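Local coordinates for adenylate kinase (Schistosoma mansoni, PDB 3UMF), which catalyses reversible phosphoryl transfer between adenine nucleotides, interconverting ATP and AMP with two molecules of ADP, at residues F204-V207 and N208-Q212. Residues are numbered along the deposited sequence; the frame is centred on the assembly and turned at random.
Sequences FDKV and NHELQ
Residues Phe204 to Leu211 follow regular helical i to i+4 bonding, with Asn208, His209, Glu210 and Leu211 N donating to the carbonyl oxygens of Phe204, Asp205, Lys206 and Val207. One turn apart, Lys206 and Glu210 form a salt bridge, with NZ of Lys206 2.9 Å from OE2 of Glu210. The lysine starts with CG anti to its own N (chi1 -177°) and then bends at chi2, which carries the ammonium group along the helix to the carboxylate. His209 ND1 donates to the same OE2 of Glu210 at 3.2 Å, and that oxygen lies in the plane of the imidazole. Lysine and histidine approach from opposite faces of the carboxylate. The other oxygen, OE1, takes part in a salt bridge with Lys213.

Round the helix, Asn208 ND2 sits over one face of the Phe204 ring, offset toward its rim, 3.2 Å from CE2 of Phe204. The amide and ring planes are steeply inclined, 77° apart. A water accepts from Asn208 ND2 and donates to Asp205 OD1. Lys48 of helix 42-53 adds a cation-pi contact to Phe204. On the buried side, Val207 and Leu211 point the same way, with CG1 of Val207 3.8 Å from CD1 of Leu211. Val207 rests on Ile194 and Leu211 on Ile192 of edge strand 191-195, so this C-terminal helix packs against the parallel sheet of the Rossmann-like core. With Lys206 and His209 at OE2 and Lys213 at OE1, the negative charge of Glu210 is probably stabilised and rotation of its carboxylate limited.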
ATOM      1  N   PHE A 204      -7.546  -9.787 -11.066  1.00 24.54           N
ATOM      2  CA  PHE A 204      -6.165  -9.753 -11.535  1.00 24.16           C
ATOM      3  C   PHE A 204      -6.087  -9.374 -13.010  1.00 25.98           C
ATOM      4  O   PHE A 204      -5.238  -8.577 -13.408  1.00 26.04           O
ATOM      5  CB  PHE A 204      -5.482 -11.101 -11.292  1.00 25.83           C
ATOM      6  CG  PHE A 204      -4.012 -11.107 -11.623  1.00 25.23           C
ATOM      7  CD1 PHE A 204      -3.128 -10.299 -10.928  1.00 27.94           C
ATOM      8  CD2 PHE A 204      -3.514 -11.929 -12.621  1.00 35.30           C
ATOM      9  CE1 PHE A 204      -1.775 -10.302 -11.225  1.00 30.81           C
ATOM     10  CE2 PHE A 204      -2.159 -11.938 -12.923  1.00 36.34           C
ATOM     11  CZ  PHE A 204      -1.291 -11.123 -12.223  1.00 31.91           C
ATOM     12  N   ASP A 205      -6.975  -9.947 -13.816  1.00 24.16           N
ATOM     13  CA  ASP A 205      -7.034  -9.625 -15.241  1.00 30.54           C
ATOM     14  C   ASP A 205      -7.357  -8.146 -15.471  1.00 26.30           C
ATOM     15  O   ASP A 205      -6.755  -7.498 -16.331  1.00 26.15           O
ATOM     16  CB  ASP A 205      -8.062 -10.505 -15.958  1.00 35.54           C
ATOM     17  CG  ASP A 205      -7.620 -11.961 -16.065  1.00 43.04           C
ATOM     18  OD1 ASP A 205      -6.403 -12.234 -15.972  1.00 41.64           O
ATOM     19  OD2 ASP A 205      -8.493 -12.833 -16.258  1.00 44.04           O
ATOM     20  N   LYS A 206      -8.303  -7.614 -14.700  1.00 24.92           N
ATOM     21  CA  LYS A 206      -8.677  -6.202 -14.815  1.00 26.57           C
ATOM     22  C   LYS A 206      -7.531  -5.275 -14.408  1.00 25.85           C
ATOM     23  O   LYS A 206      -7.275  -4.271 -15.075  1.00 24.91           O
ATOM     24  CB  LYS A 206      -9.928  -5.902 -13.984  1.00 28.54           C
ATOM     25  CG  LYS A 206     -10.431  -4.467 -14.101  1.00 29.89           C
ATOM     26  CD  LYS A 206     -10.747  -4.096 -15.544  1.00 36.62           C
ATOM     27  CE  LYS A 206     -11.452  -2.744 -15.627  1.00 39.41           C
ATOM     28  NZ  LYS A 206     -11.651  -2.296 -17.034  1.00 37.31           N
ATOM     29  N   VAL A 207      -6.844  -5.616 -13.320  1.00 25.29           N
ATOM     30  CA  VAL A 207      -5.695  -4.838 -12.863  1.00 28.39           C
ATOM     31  C   VAL A 207      -4.623  -4.746 -13.942  1.00 27.49           C
ATOM     32  O   VAL A 207      -4.083  -3.671 -14.206  1.00 23.86           O
ATOM     33  CB  VAL A 207      -5.068  -5.438 -11.581  1.00 31.18           C
ATOM     34  CG1 VAL A 207      -3.736  -4.777 -11.278  1.00 43.25           C
ATOM     35  CG2 VAL A 207      -6.011  -5.282 -10.408  1.00 29.93           C
ATOM     36  N   ASN A 208      -4.322  -5.876 -14.573  1.00 27.62           N
ATOM     37  CA  ASN A 208      -3.318  -5.906 -15.632  1.00 28.85           C
ATOM     38  C   ASN A 208      -3.743  -5.105 -16.856  1.00 28.79           C
ATOM     39  O   ASN A 208      -2.907  -4.510 -17.531  1.00 27.05           O
ATOM     40  CB  ASN A 208      -2.982  -7.347 -16.024  1.00 37.35           C
ATOM     41  CG  ASN A 208      -2.296  -8.105 -14.904  1.00 45.07           C
ATOM     42  OD1 ASN A 208      -1.719  -7.505 -13.997  1.00 45.24           O
ATOM     43  ND2 ASN A 208      -2.350  -9.428 -14.965  1.00 50.04           N
ATOM     44  N   HIS A 209      -5.043  -5.096 -17.137  1.00 30.64           N
ATOM     45  CA  HIS A 209      -5.584  -4.327 -18.252  1.00 33.37           C
ATOM     46  C   HIS A 209      -5.425  -2.831 -17.997  1.00 34.29           C
ATOM     47  O   HIS A 209      -5.050  -2.073 -18.890  1.00 31.98           O
ATOM     48  CB  HIS A 209      -7.059  -4.673 -18.477  1.00 32.18           C
ATOM     49  CG  HIS A 209      -7.680  -3.956 -19.636  1.00 35.66           C
ATOM     50  ND1 HIS A 209      -8.411  -2.798 -19.488  1.00 36.69           N
ATOM     51  CD2 HIS A 209      -7.678  -4.233 -20.961  1.00 41.26           C
ATOM     52  CE1 HIS A 209      -8.834  -2.392 -20.672  1.00 33.11           C
ATOM     53  NE2 HIS A 209      -8.402  -3.245 -21.583  1.00 43.66           N
ATOM     54  N   GLU A 210      -5.697  -2.414 -16.767  1.00 30.61           N
ATOM     55  CA  GLU A 210      -5.595  -1.005 -16.403  1.00 27.00           C
ATOM     56  C   GLU A 210      -4.142  -0.534 -16.304  1.00 27.63           C
ATOM     57  O   GLU A 210      -3.824   0.583 -16.708  1.00 27.92           O
ATOM     58  CB  GLU A 210      -6.355  -0.734 -15.103  1.00 25.90           C
ATOM     59  CG  GLU A 210      -7.851  -0.972 -15.215  1.00 21.35           C
ATOM     60  CD  GLU A 210      -8.485  -0.143 -16.314  1.00 36.83           C
ATOM     61  OE1 GLU A 210      -8.247   1.084 -16.345  1.00 35.31           O
ATOM     62  OE2 GLU A 210      -9.218  -0.711 -17.152  1.00 42.60           O
ATOM     63  N   LEU A 211      -3.265  -1.389 -15.780  1.00 28.91           N
ATOM     64  CA  LEU A 211      -1.843  -1.058 -15.657  1.00 31.99           C
ATOM     65  C   LEU A 211      -1.178  -0.814 -17.011  1.00 32.27           C
ATOM     66  O   LEU A 211      -0.168  -0.113 -17.096  1.00 31.34           O
ATOM     67  CB  LEU A 211      -1.093  -2.154 -14.899  1.00 30.37           C
ATOM     68  CG  LEU A 211      -1.197  -2.116 -13.374  1.00 30.23           C
ATOM     69  CD1 LEU A 211      -0.518  -3.338 -12.768  1.00 27.32           C
ATOM     70  CD2 LEU A 211      -0.583  -0.832 -12.831  1.00 28.74           C
ATOM     71  N   GLN A 212      -1.741  -1.401 -18.062  1.00 30.47           N
ATOM     72  CA  GLN A 212      -1.238  -1.206 -19.418  1.00 41.35           C
ATOM     73  C   GLN A 212      -1.333   0.258 -19.820  1.00 38.77           C
ATOM     74  O   GLN A 212      -0.463   0.776 -20.516  1.00 39.88           O
ATOM     75  CB  GLN A 212      -2.034  -2.063 -20.406  1.00 51.91           C
ATOM     76  CG  GLN A 212      -1.262  -3.231 -20.990  1.00 65.67           C
ATOM     77  CD  GLN A 212      -2.121  -4.102 -21.886  1.00 77.42           C
ATOM     78  OE1 GLN A 212      -2.897  -3.601 -22.701  1.00 82.69           O
ATOM     79  NE2 GLN A 212      -1.995  -5.415 -21.731  1.00 79.23           N
TER
HETATM   80  O   HOH W   1      -3.712 -10.834 -17.113  1.00 54.98           O